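Local coordinates for acetolactate synthase isozyme 1 large subunit (Escherichia coli, PDB 6LPI), which belongs to the thiamine diphosphate-dependent enzyme family and binds thiamine diphosphate, magnesium and FAD as the large subunit of a synthase that also has a small subunit, at residues V31-G37 against V79-C83; H59-F65 against N90-A94. All coordinates share one frame. Residue numbers count along the deposited sequence, not the author numbering.

Contact 1: V31-G37 against V79-C83; sequences VTGIPGG and VCMAC
Strands 31-33 and 79-82 are parallel, their axes approaching to 4.5 Å at 31°, and open into a ligand pocket. Thr32 bridges Cys80 (CA-CA 5.0 Å) and Gly33 bridges Met81 (CA-CA 4.3 Å). The ladder runs from a weak bond, Thr32 N to Val79 O (3.3 Å), through another, Met81 N to Thr32 O (3.1 Å), to Ile34 N on Met81 O (3.1 Å). Met81 (chi1 m, chi2 t, chi3 near 104°) brings SD within 3.6 Å of Val31 CG1, while Val31, chi1 t, sets CG2 4.1 Å from Val79 CB. Thr32 (t) and Cys80 (p) point to the face opposite the Met81 side chain, and Thr32 OG1 is hydrogen-bonded to Ile55 O. At Gly33 an ideal CB would strike Met81 O. Cys83 (p) points toward Gly36: Gly36 CA lies 3.5 Å from Cys83 CB, and an ideal CB on Gly36 would clash. Pro35 and Cys83, in loops after the strands' C-terminal ends, belong to a thiamine diphosphate pocket, the usual site location in parallel alpha/beta folds.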
loop_
_atom_site.group_PDB
_atom_site.type_symbol
_atom_site.label_atom_id
_atom_site.label_comp_id
_atom_site.label_asym_id
_atom_site.label_seq_id
_atom_site.Cartn_x
_atom_site.Cartn_y
_atom_site.Cartn_z
ATOM N N VAL B 31 12.909 -15.832 0.101
ATOM C CA VAL B 31 11.687 -16.049 0.864
ATOM C C VAL B 31 12.001 -15.772 2.325
ATOM O O VAL B 31 13.036 -16.208 2.833
ATOM C CB VAL B 31 11.168 -17.490 0.644
ATOM C CG1 VAL B 31 10.367 -17.979 1.830
ATOM C CG2 VAL B 31 10.344 -17.550 -0.619
ATOM N N THR B 32 11.099 -15.107 3.031
ATOM C CA THR B 32 11.453 -14.747 4.392
ATOM C C THR B 32 10.353 -15.182 5.340
ATOM O O THR B 32 9.171 -14.972 5.068
ATOM C CB THR B 32 11.708 -13.236 4.528
ATOM O OG1 THR B 32 11.891 -12.904 5.907
ATOM C CG2 THR B 32 10.533 -12.465 4.022
ATOM N N GLY B 33 10.748 -15.788 6.449
ATOM C CA GLY B 33 9.770 -16.242 7.411
ATOM C C GLY B 33 10.412 -16.722 8.690
ATOM O O GLY B 33 11.560 -16.394 8.991
ATOM N N ILE B 34 9.634 -17.472 9.457
ATOM C CA ILE B 34 10.096 -18.106 10.686
ATOM C C ILE B 34 9.464 -19.484 10.840
ATOM O O ILE B 34 8.230 -19.624 10.783
ATOM C CB ILE B 34 9.784 -17.250 11.921
ATOM C CG1 ILE B 34 10.450 -15.873 11.840
ATOM C CG2 ILE B 34 10.084 -18.043 13.197
ATOM C CD1 ILE B 34 10.307 -15.054 13.109
ATOM N N PRO B 35 10.253 -20.522 11.086
ATOM C CA PRO B 35 9.683 -21.862 11.150
ATOM C C PRO B 35 8.959 -22.118 12.461
ATOM O O PRO B 35 9.242 -21.515 13.497
ATOM C CB PRO B 35 10.911 -22.762 11.015
ATOM C CG PRO B 35 11.997 -21.960 11.612
ATOM C CD PRO B 35 11.717 -20.543 11.204
ATOM N N GLY B 36 7.993 -23.029 12.383
ATOM C CA GLY B 36 7.264 -23.552 13.525
ATOM C C GLY B 36 6.673 -24.888 13.134
ATOM O O GLY B 36 6.663 -25.259 11.957
ATOM N N GLY B 37 6.141 -25.591 14.136
ATOM C CA GLY B 37 5.710 -26.963 13.948
ATOM C C GLY B 37 4.901 -27.187 12.689
ATOM O O GLY B 37 5.324 -27.937 11.798
ATOM N N VAL B 79 7.069 -13.234 -0.859
ATOM C CA VAL B 79 6.473 -14.306 -0.067
ATOM C C VAL B 79 7.019 -14.295 1.354
ATOM O O VAL B 79 8.237 -14.249 1.554
ATOM C CB VAL B 79 6.722 -15.669 -0.733
ATOM C CG1 VAL B 79 6.269 -16.806 0.169
ATOM C CG2 VAL B 79 6.003 -15.717 -2.090
ATOM N N CYS B 80 6.120 -14.404 2.339
ATOM C CA CYS B 80 6.519 -14.588 3.734
ATOM C C CYS B 80 5.836 -15.810 4.327
ATOM O O CYS B 80 4.786 -16.239 3.854
ATOM C CB CYS B 80 6.211 -13.355 4.580
ATOM S SG CYS B 80 4.588 -12.683 4.314
ATOM N N MET B 81 6.438 -16.383 5.371
ATOM C CA MET B 81 5.982 -17.678 5.873
ATOM C C MET B 81 5.954 -17.702 7.392
ATOM O O MET B 81 6.850 -17.158 8.039
ATOM C CB MET B 81 6.911 -18.803 5.419
ATOM C CG MET B 81 7.308 -18.767 3.979
ATOM S SD MET B 81 8.229 -20.248 3.622
ATOM C CE MET B 81 6.995 -21.190 2.724
ATOM N N ALA B 82 4.964 -18.389 7.956
ATOM C CA ALA B 82 4.891 -18.521 9.406
ATOM C C ALA B 82 4.109 -19.784 9.768
ATOM O O ALA B 82 3.445 -20.395 8.924
ATOM C CB ALA B 82 4.278 -17.272 10.040
ATOM N N CYS B 83 4.216 -20.180 11.039
ATOM C CA CYS B 83 3.453 -21.308 11.566
ATOM C C CYS B 83 2.046 -20.878 11.997
ATOM O O CYS B 83 1.645 -19.722 11.849
ATOM C CB CYS B 83 4.205 -21.961 12.729
ATOM S SG CYS B 83 4.444 -20.898 14.188
#

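Contact 2: H59-F65 against N90-A94; sequences HEQGAGF and NLVTA
Helices 60-65 and 90-94 run in roughly the same direction, crossing at -33° with their axes 7.4 Å apart at closest approach. Gln61 lies level with Leu91 (CA-CA 5.0 Å) and Gly64 with Ala94 (CA-CA 5.2 Å); helix 90-94 is kinked at Thr93 and Ala94. His59 (chi1 t, chi2 -71°) is the N-cap of the first helix, its ND1 accepting from Gln61 N at 3.0 Å. Glycine permits the close approach: Gly64 CA lies 3.7 Å from Ala94 CB, where an ideal CB on Gly64 would clash. Glu60 (m, p) curls so that OE1 accepts from Asn90 ND2 at 2.9 Å; with Asn90 at chi1 m, ND2 also lies over one face of the His59 ring. Both Glu60 and Asn90 belong to a thiamine diphosphate pocket. At the other end Phe65 (chi1 m) presents its ring face to Ala94 CA, a CH-pi contact 4.1 Å from the centroid. Leu91 (m, t) brings CD2 to 3.6 Å from Glu60 O. Extended Gln61 (t, t) sets NE2 3.8 Å from Thr93 CB, while its OE1 is hydrogen-bonded to Asn450 ND2. On the sheet side, Leu91 packs on strands 78-82 and 105-111, and Glu60 on Ala82 of strand 78-82.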
loop_
_atom_site.group_PDB
_atom_site.type_symbol
_atom_site.label_atom_id
_atom_site.label_comp_id
_atom_site.label_asym_id
_atom_site.label_seq_id
_atom_site.Cartn_x
_atom_site.Cartn_y
_atom_site.Cartn_z
ATOM N N HIS B 59 10.719 -11.594 13.909
ATOM C CA HIS B 59 9.342 -11.422 14.335
ATOM C C HIS B 59 8.540 -11.482 13.051
ATOM O O HIS B 59 8.971 -10.929 12.031
ATOM C CB HIS B 59 9.131 -10.066 15.045
ATOM C CG HIS B 59 7.759 -9.869 15.616
ATOM N ND1 HIS B 59 6.638 -9.671 14.837
ATOM C CD2 HIS B 59 7.336 -9.801 16.902
ATOM C CE1 HIS B 59 5.579 -9.529 15.615
ATOM N NE2 HIS B 59 5.975 -9.603 16.874
ATOM N N GLU B 60 7.402 -12.184 13.082
ATOM C CA GLU B 60 6.742 -12.450 11.813
ATOM C C GLU B 60 6.247 -11.153 11.186
ATOM O O GLU B 60 6.221 -11.038 9.955
ATOM C CB GLU B 60 5.614 -13.470 11.988
ATOM C CG GLU B 60 6.098 -14.894 12.350
ATOM C CD GLU B 60 6.218 -15.122 13.859
ATOM O OE1 GLU B 60 6.217 -14.112 14.608
ATOM O OE2 GLU B 60 6.299 -16.299 14.296
ATOM N N GLN B 61 5.952 -10.132 12.004
ATOM C CA GLN B 61 5.672 -8.819 11.433
ATOM C C GLN B 61 6.861 -8.340 10.606
ATOM O O GLN B 61 6.699 -7.828 9.486
ATOM C CB GLN B 61 5.386 -7.809 12.533
ATOM C CG GLN B 61 4.597 -6.636 12.014
ATOM C CD GLN B 61 4.596 -5.452 12.934
ATOM O OE1 GLN B 61 5.309 -4.471 12.693
ATOM N NE2 GLN B 61 3.803 -5.528 13.999
ATOM N N GLY B 62 8.074 -8.559 11.131
ATOM C CA GLY B 62 9.275 -8.256 10.376
ATOM C C GLY B 62 9.385 -9.045 9.085
ATOM O O GLY B 62 9.720 -8.480 8.043
ATOM N N ALA B 63 9.114 -10.358 9.133
ATOM C CA ALA B 63 9.126 -11.167 7.908
ATOM C C ALA B 63 8.208 -10.573 6.856
ATOM O O ALA B 63 8.583 -10.440 5.681
ATOM C CB ALA B 63 8.693 -12.604 8.197
ATOM N N GLY B 64 6.999 -10.189 7.274
ATOM C CA GLY B 64 6.050 -9.625 6.337
ATOM C C GLY B 64 6.500 -8.291 5.776
ATOM O O GLY B 64 6.383 -8.047 4.574
ATOM N N PHE B 65 7.049 -7.417 6.623
ATOM C CA PHE B 65 7.467 -6.123 6.093
ATOM C C PHE B 65 8.718 -6.247 5.217
ATOM O O PHE B 65 8.896 -5.447 4.292
ATOM C CB PHE B 65 7.688 -5.131 7.231
ATOM C CG PHE B 65 6.420 -4.514 7.739
ATOM C CD1 PHE B 65 5.529 -3.897 6.863
ATOM C CD2 PHE B 65 6.110 -4.541 9.091
ATOM C CE1 PHE B 65 4.365 -3.316 7.321
ATOM C CE2 PHE B 65 4.927 -3.963 9.563
ATOM C CZ PHE B 65 4.058 -3.355 8.673
ATOM N N ASN B 90 0.876 -12.884 14.308
ATOM C CA ASN B 90 1.926 -11.879 14.181
ATOM C C ASN B 90 2.049 -11.327 12.770
ATOM O O ASN B 90 2.548 -10.211 12.598
ATOM C CB ASN B 90 3.258 -12.457 14.627
ATOM C CG ASN B 90 3.449 -12.380 16.128
ATOM O OD1 ASN B 90 2.690 -11.695 16.848
ATOM N ND2 ASN B 90 4.459 -13.100 16.621
ATOM N N LEU B 91 1.586 -12.063 11.760
ATOM C CA LEU B 91 1.624 -11.535 10.397
ATOM C C LEU B 91 0.609 -10.421 10.145
ATOM O O LEU B 91 0.775 -9.649 9.185
ATOM C CB LEU B 91 1.380 -12.674 9.408
ATOM C CG LEU B 91 2.633 -13.467 9.078
ATOM C CD1 LEU B 91 2.255 -14.726 8.372
ATOM C CD2 LEU B 91 3.503 -12.616 8.191
ATOM N N VAL B 92 -0.422 -10.320 10.989
ATOM C CA VAL B 92 -1.606 -9.502 10.691
ATOM C C VAL B 92 -1.247 -8.069 10.285
ATOM O O VAL B 92 -1.700 -7.575 9.250
ATOM C CB VAL B 92 -2.563 -9.520 11.892
ATOM C CG1 VAL B 92 -3.675 -8.507 11.704
ATOM C CG2 VAL B 92 -3.124 -10.922 12.077
ATOM N N THR B 93 -0.480 -7.357 11.117
ATOM C CA THR B 93 -0.211 -5.952 10.811
ATOM C C THR B 93 0.473 -5.807 9.453
ATOM O O THR B 93 0.094 -4.950 8.649
ATOM C CB THR B 93 0.640 -5.319 11.907
ATOM O OG1 THR B 93 -0.057 -5.406 13.150
ATOM C CG2 THR B 93 0.867 -3.860 11.618
ATOM N N ALA B 94 1.460 -6.663 9.170
ATOM C CA ALA B 94 2.173 -6.600 7.895
ATOM C C ALA B 94 1.238 -6.833 6.724
ATOM O O ALA B 94 1.336 -6.149 5.693
ATOM C CB ALA B 94 3.262 -7.658 7.867
#

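How the contacts relate
The two contacts show how one parallel alpha/beta domain contributes residues to a ligand site from neighbouring layers. Their centres lie about 10 Å apart within the N-terminal TPP binding domain, and their segments alternate along the chain: 31-37, 59-65, 79-83, 90-94. Strand 78-82 of contact 1 follows helix 60-74 and precedes helix 86-101, the two helices of contact 2, so the helix pair packs on the sheet that contact 1 helps form. The layers meet directly: Thr32 CG2 lies 3.3 Å from Ala63 O, and Ala82 CB 3.7 Å from Leu91 CD1. Together they supply Pro35, Cys83, Glu60 and Asn90, four of a set of five residues in one thiamine diphosphate pocket; Pro86 is the fifth.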